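Local coordinates for protein C-type lectin domain family 4, member b1 (Mus musculus, PDB 6LKR) that binds calcium through a C-type lectin domain and probably recognises carbohydrate-bearing ligands as an immune receptor of dendritic cells, at residues Y64-W69 and V104-R109. Sequence-based numbering, arbitrary orientation. Where two conformers were deposited one is given.
Sequences YFIGLW and VTVYYR
Two backbone hydrogen bonds clasp Y64 and V106 as an antiparallel hydrogen-bonded pair: V106 N reaches Y64 O over 2.7 Å, and Y64 N returns a bond to V106 O, each donor lying in the plane of the carbonyl it meets. Two residues on, I66 N points almost straight at V104 O (N-H...O angle 169°) but stands above that carbonyl's plane. Between them F65 and T105 form a non-hydrogen-bonded pair, with their CA atoms drawn in to 4.2 Å and a CA-H...O contact from T105 CA to Y64 O at 3.1 Å. V104 is the residue most covered by the other strand. Its CG1 meets I66 CD1 at 3.6 Å, while CG2, the other branch, lies 3.9 Å from L68 CD2 and also touches L68 O. I66 can serve both valines because CG1, in the crowded position between backbone N and carbonyl carbon (chi1 70°), carries CD1 to V104, whereas CG2 crosses to V106 CG1 at 3.7 Å. On the other face of the sheet, F65 CD1 rests 3.5 Å from T105 CG2, and the phenyl edge faces V104 O in plane. These strands lie in the core sheet of the C-type lectin fold, where strand 103-109 follows the long loop and pairs with both 64-70 and 113-119, the latter contributing N117 and D118 to the calcium site. At G67 an inverse gamma turn bends the first strand, so that L68 swings round to V104 from a new direction. Further out, I119 touches F65 and T105, W116 covers I66 and V104, and W28 meets the F65 ring edge-to-face. Y64 OH is held by D59 N. Beyond the paired region, R109 NE bonds Y107 OH nearly straight, the hydroxyl lying in the guanidinium plane, and R109 NH1 is bound by N93 O.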
ATOM      1  N   TYR A  64      -6.745  16.620  11.173  1.00 26.54           N
ATOM      2  CA  TYR A  64      -7.207  16.058   9.884  1.00 26.64           C
ATOM      3  C   TYR A  64      -7.393  14.558  10.016  1.00 25.22           C
ATOM      4  O   TYR A  64      -6.451  13.874  10.449  1.00 27.78           O
ATOM      5  CB  TYR A  64      -6.202  16.336   8.773  1.00 27.02           C
ATOM      6  CG  TYR A  64      -5.931  17.794   8.522  1.00 24.99           C
ATOM      7  CD1 TYR A  64      -5.107  18.514   9.369  1.00 26.13           C
ATOM      8  CD2 TYR A  64      -6.460  18.439   7.415  1.00 23.30           C
ATOM      9  CE1 TYR A  64      -4.830  19.849   9.135  1.00 27.88           C
ATOM     10  CE2 TYR A  64      -6.185  19.772   7.162  1.00 25.62           C
ATOM     11  CZ  TYR A  64      -5.370  20.477   8.028  1.00 28.42           C
ATOM     12  OH  TYR A  64      -5.063  21.782   7.800  1.00 28.61           O
ATOM     13  N   PHE A  65      -8.558  14.074   9.615  1.00 23.44           N
ATOM     14  CA  PHE A  65      -8.814  12.625   9.460  1.00 24.98           C
ATOM     15  C   PHE A  65      -7.838  12.044   8.431  1.00 22.37           C
ATOM     16  O   PHE A  65      -7.626  12.636   7.344  1.00 22.17           O
ATOM     17  CB  PHE A  65     -10.267  12.367   9.063  1.00 22.56           C
ATOM     18  CG  PHE A  65     -11.236  12.352  10.214  1.00 25.89           C
ATOM     19  CD1 PHE A  65     -10.983  11.592  11.345  1.00 26.13           C
ATOM     20  CD2 PHE A  65     -12.407  13.095  10.167  1.00 29.35           C
ATOM     21  CE1 PHE A  65     -11.886  11.565  12.395  1.00 27.21           C
ATOM     22  CE2 PHE A  65     -13.300  13.082  11.228  1.00 32.47           C
ATOM     23  CZ  PHE A  65     -13.038  12.313  12.339  1.00 29.38           C
ATOM     24  N   ILE A  66      -7.255  10.897   8.776  1.00 24.10           N
ATOM     25  CA  ILE A  66      -6.483  10.028   7.844  1.00 22.10           C
ATOM     26  C   ILE A  66      -7.275   8.736   7.624  1.00 26.17           C
ATOM     27  O   ILE A  66      -8.261   8.498   8.362  1.00 22.91           O
ATOM     28  CB  ILE A  66      -5.056   9.787   8.373  1.00 23.54           C
ATOM     29  CG1 ILE A  66      -5.037   8.883   9.607  1.00 20.76           C
ATOM     30  CG2 ILE A  66      -4.372  11.116   8.651  1.00 22.40           C
ATOM     31  CD1 ILE A  66      -3.657   8.426  10.000  1.00 22.20           C
ATOM     32  N   GLY A  67      -6.882   7.951   6.618  1.00 22.47           N
ATOM     33  CA  GLY A  67      -7.635   6.776   6.147  1.00 21.04           C
ATOM     34  C   GLY A  67      -7.311   5.535   6.960  1.00 22.74           C
ATOM     35  O   GLY A  67      -7.140   4.464   6.364  1.00 26.16           O
ATOM     36  N   LEU A  68      -7.275   5.665   8.281  1.00 23.89           N
ATOM     37  CA  LEU A  68      -6.982   4.554   9.220  1.00 21.03           C
ATOM     38  C   LEU A  68      -8.170   4.419  10.172  1.00 29.49           C
ATOM     39  O   LEU A  68      -8.607   5.429  10.736  1.00 24.05           O
ATOM     40  CB  LEU A  68      -5.691   4.849   9.991  1.00 24.53           C
ATOM     41  CG  LEU A  68      -5.119   3.671  10.785  1.00 26.05           C
ATOM     42  CD1 LEU A  68      -4.663   2.555   9.855  1.00 21.98           C
ATOM     43  CD2 LEU A  68      -3.956   4.110  11.659  1.00 26.79           C
ATOM     44  N   TRP A  69      -8.688   3.207  10.338  1.00 23.66           N
ATOM     45  CA  TRP A  69      -9.819   2.969  11.262  1.00 23.97           C
ATOM     46  C   TRP A  69      -9.655   1.601  11.912  1.00 22.88           C
ATOM     47  O   TRP A  69      -8.977   0.723  11.350  1.00 26.54           O
ATOM     48  CB  TRP A  69     -11.172   3.129  10.560  1.00 26.26           C
ATOM     49  CG  TRP A  69     -11.432   2.127   9.483  1.00 33.98           C
ATOM     50  CD1 TRP A  69     -10.842   2.065   8.254  1.00 32.60           C
ATOM     51  CD2 TRP A  69     -12.393   1.054   9.519  1.00 34.55           C
ATOM     52  NE1 TRP A  69     -11.342   1.010   7.540  1.00 33.83           N
ATOM     53  CE2 TRP A  69     -12.301   0.377   8.283  1.00 32.36           C
ATOM     54  CE3 TRP A  69     -13.307   0.596  10.472  1.00 32.26           C
ATOM     55  CZ2 TRP A  69     -13.093  -0.728   7.978  1.00 38.20           C
ATOM     56  CZ3 TRP A  69     -14.081  -0.506  10.174  1.00 40.18           C
ATOM     57  CH2 TRP A  69     -13.974  -1.157   8.945  1.00 39.53           C
ATOM     58  N   VAL A 104      -8.990   7.932  13.158  1.00 24.68           N
ATOM     59  CA  VAL A 104      -7.621   8.456  13.414  1.00 24.03           C
ATOM     60  C   VAL A 104      -7.484   9.823  12.757  1.00 24.06           C
ATOM     61  O   VAL A 104      -7.882   9.981  11.586  1.00 25.04           O
ATOM     62  CB  VAL A 104      -6.536   7.472  12.943  1.00 25.45           C
ATOM     63  CG1 VAL A 104      -5.129   7.983  13.221  1.00 23.93           C
ATOM     64  CG2 VAL A 104      -6.726   6.114  13.595  1.00 26.14           C
ATOM     65  N   THR A 105      -6.952  10.773  13.520  1.00 23.27           N
ATOM     66  CA  THR A 105      -6.601  12.122  13.018  0.62 23.73           C
ATOM     67  C   THR A 105      -5.099  12.331  13.145  1.00 29.47           C
ATOM     68  O   THR A 105      -4.458  11.626  13.955  1.00 26.72           O
ATOM     69  CB  THR A 105      -7.307  13.246  13.780  0.62 27.57           C
ATOM     70  OG1 THR A 105      -7.076  13.056  15.178  0.62 28.55           O
ATOM     71  CG2 THR A 105      -8.784  13.287  13.480  0.62 24.17           C
ATOM     72  N   VAL A 106      -4.574  13.245  12.344  1.00 26.23           N
ATOM     73  CA  VAL A 106      -3.173  13.704  12.475  1.00 23.98           C
ATOM     74  C   VAL A 106      -3.276  15.168  12.898  1.00 23.08           C
ATOM     75  O   VAL A 106      -4.112  15.902  12.335  1.00 24.97           O
ATOM     76  CB  VAL A 106      -2.364  13.472  11.184  1.00 22.09           C
ATOM     77  CG1 VAL A 106      -2.959  14.211   9.994  1.00 23.25           C
ATOM     78  CG2 VAL A 106      -0.902  13.836  11.373  1.00 21.99           C
ATOM     79  N   TYR A 107      -2.498  15.567  13.896  1.00 25.81           N
ATOM     80  CA  TYR A 107      -2.519  16.950  14.424  1.00 24.18           C
ATOM     81  C   TYR A 107      -1.151  17.273  15.016  1.00 26.12           C
ATOM     82  O   TYR A 107      -0.324  16.366  15.235  1.00 29.83           O
ATOM     83  CB  TYR A 107      -3.673  17.138  15.410  1.00 28.92           C
ATOM     84  CG  TYR A 107      -3.382  16.755  16.840  1.00 31.63           C
ATOM     85  CD1 TYR A 107      -3.545  15.454  17.286  1.00 27.28           C
ATOM     86  CD2 TYR A 107      -2.996  17.714  17.762  1.00 37.01           C
ATOM     87  CE1 TYR A 107      -3.302  15.110  18.607  1.00 32.66           C
ATOM     88  CE2 TYR A 107      -2.744  17.388  19.084  1.00 37.69           C
ATOM     89  CZ  TYR A 107      -2.900  16.082  19.510  1.00 37.85           C
ATOM     90  OH  TYR A 107      -2.643  15.769  20.810  1.00 38.20           O
ATOM     91  N   TYR A 108      -0.921  18.562  15.229  1.00 27.11           N
ATOM     92  CA  TYR A 108       0.388  19.120  15.627  1.00 29.40           C
ATOM     93  C   TYR A 108       0.365  19.403  17.130  1.00 33.79           C
ATOM     94  O   TYR A 108      -0.543  20.112  17.566  1.00 32.00           O
ATOM     95  CB  TYR A 108       0.663  20.379  14.807  1.00 30.98           C
ATOM     96  CG  TYR A 108       2.033  20.964  15.009  1.00 37.15           C
ATOM     97  CD1 TYR A 108       3.102  20.551  14.234  1.00 36.44           C
ATOM     98  CD2 TYR A 108       2.263  21.927  15.980  1.00 40.32           C
ATOM     99  CE1 TYR A 108       4.366  21.093  14.405  1.00 38.11           C
ATOM    100  CE2 TYR A 108       3.522  22.472  16.170  1.00 37.87           C
ATOM    101  CZ  TYR A 108       4.576  22.054  15.379  1.00 41.53           C
ATOM    102  OH  TYR A 108       5.819  22.583  15.553  1.00 46.19           O
ATOM    103  N   ARG A 109       1.298  18.818  17.882  1.00 32.65           N
ATOM    104  CA  ARG A 109       1.523  19.141  19.316  0.60 36.90           C
ATOM    105  C   ARG A 109       2.658  20.169  19.408  1.00 39.15           C
ATOM    106  O   ARG A 109       3.742  19.884  18.883  1.00 37.49           O
ATOM    107  CB  ARG A 109       1.846  17.874  20.113  0.60 39.23           C
ATOM    108  CG  ARG A 109       0.643  16.982  20.379  0.60 37.70           C
ATOM    109  CD  ARG A 109       0.958  15.880  21.377  0.60 34.51           C
ATOM    110  NE  ARG A 109      -0.203  15.061  21.707  0.60 36.20           N
ATOM    111  CZ  ARG A 109      -0.170  13.930  22.415  0.60 38.01           C
ATOM    112  NH1 ARG A 109       0.971  13.457  22.884  0.60 34.50           N
ATOM    113  NH2 ARG A 109      -1.289  13.268  22.647  0.60 41.22           N
TER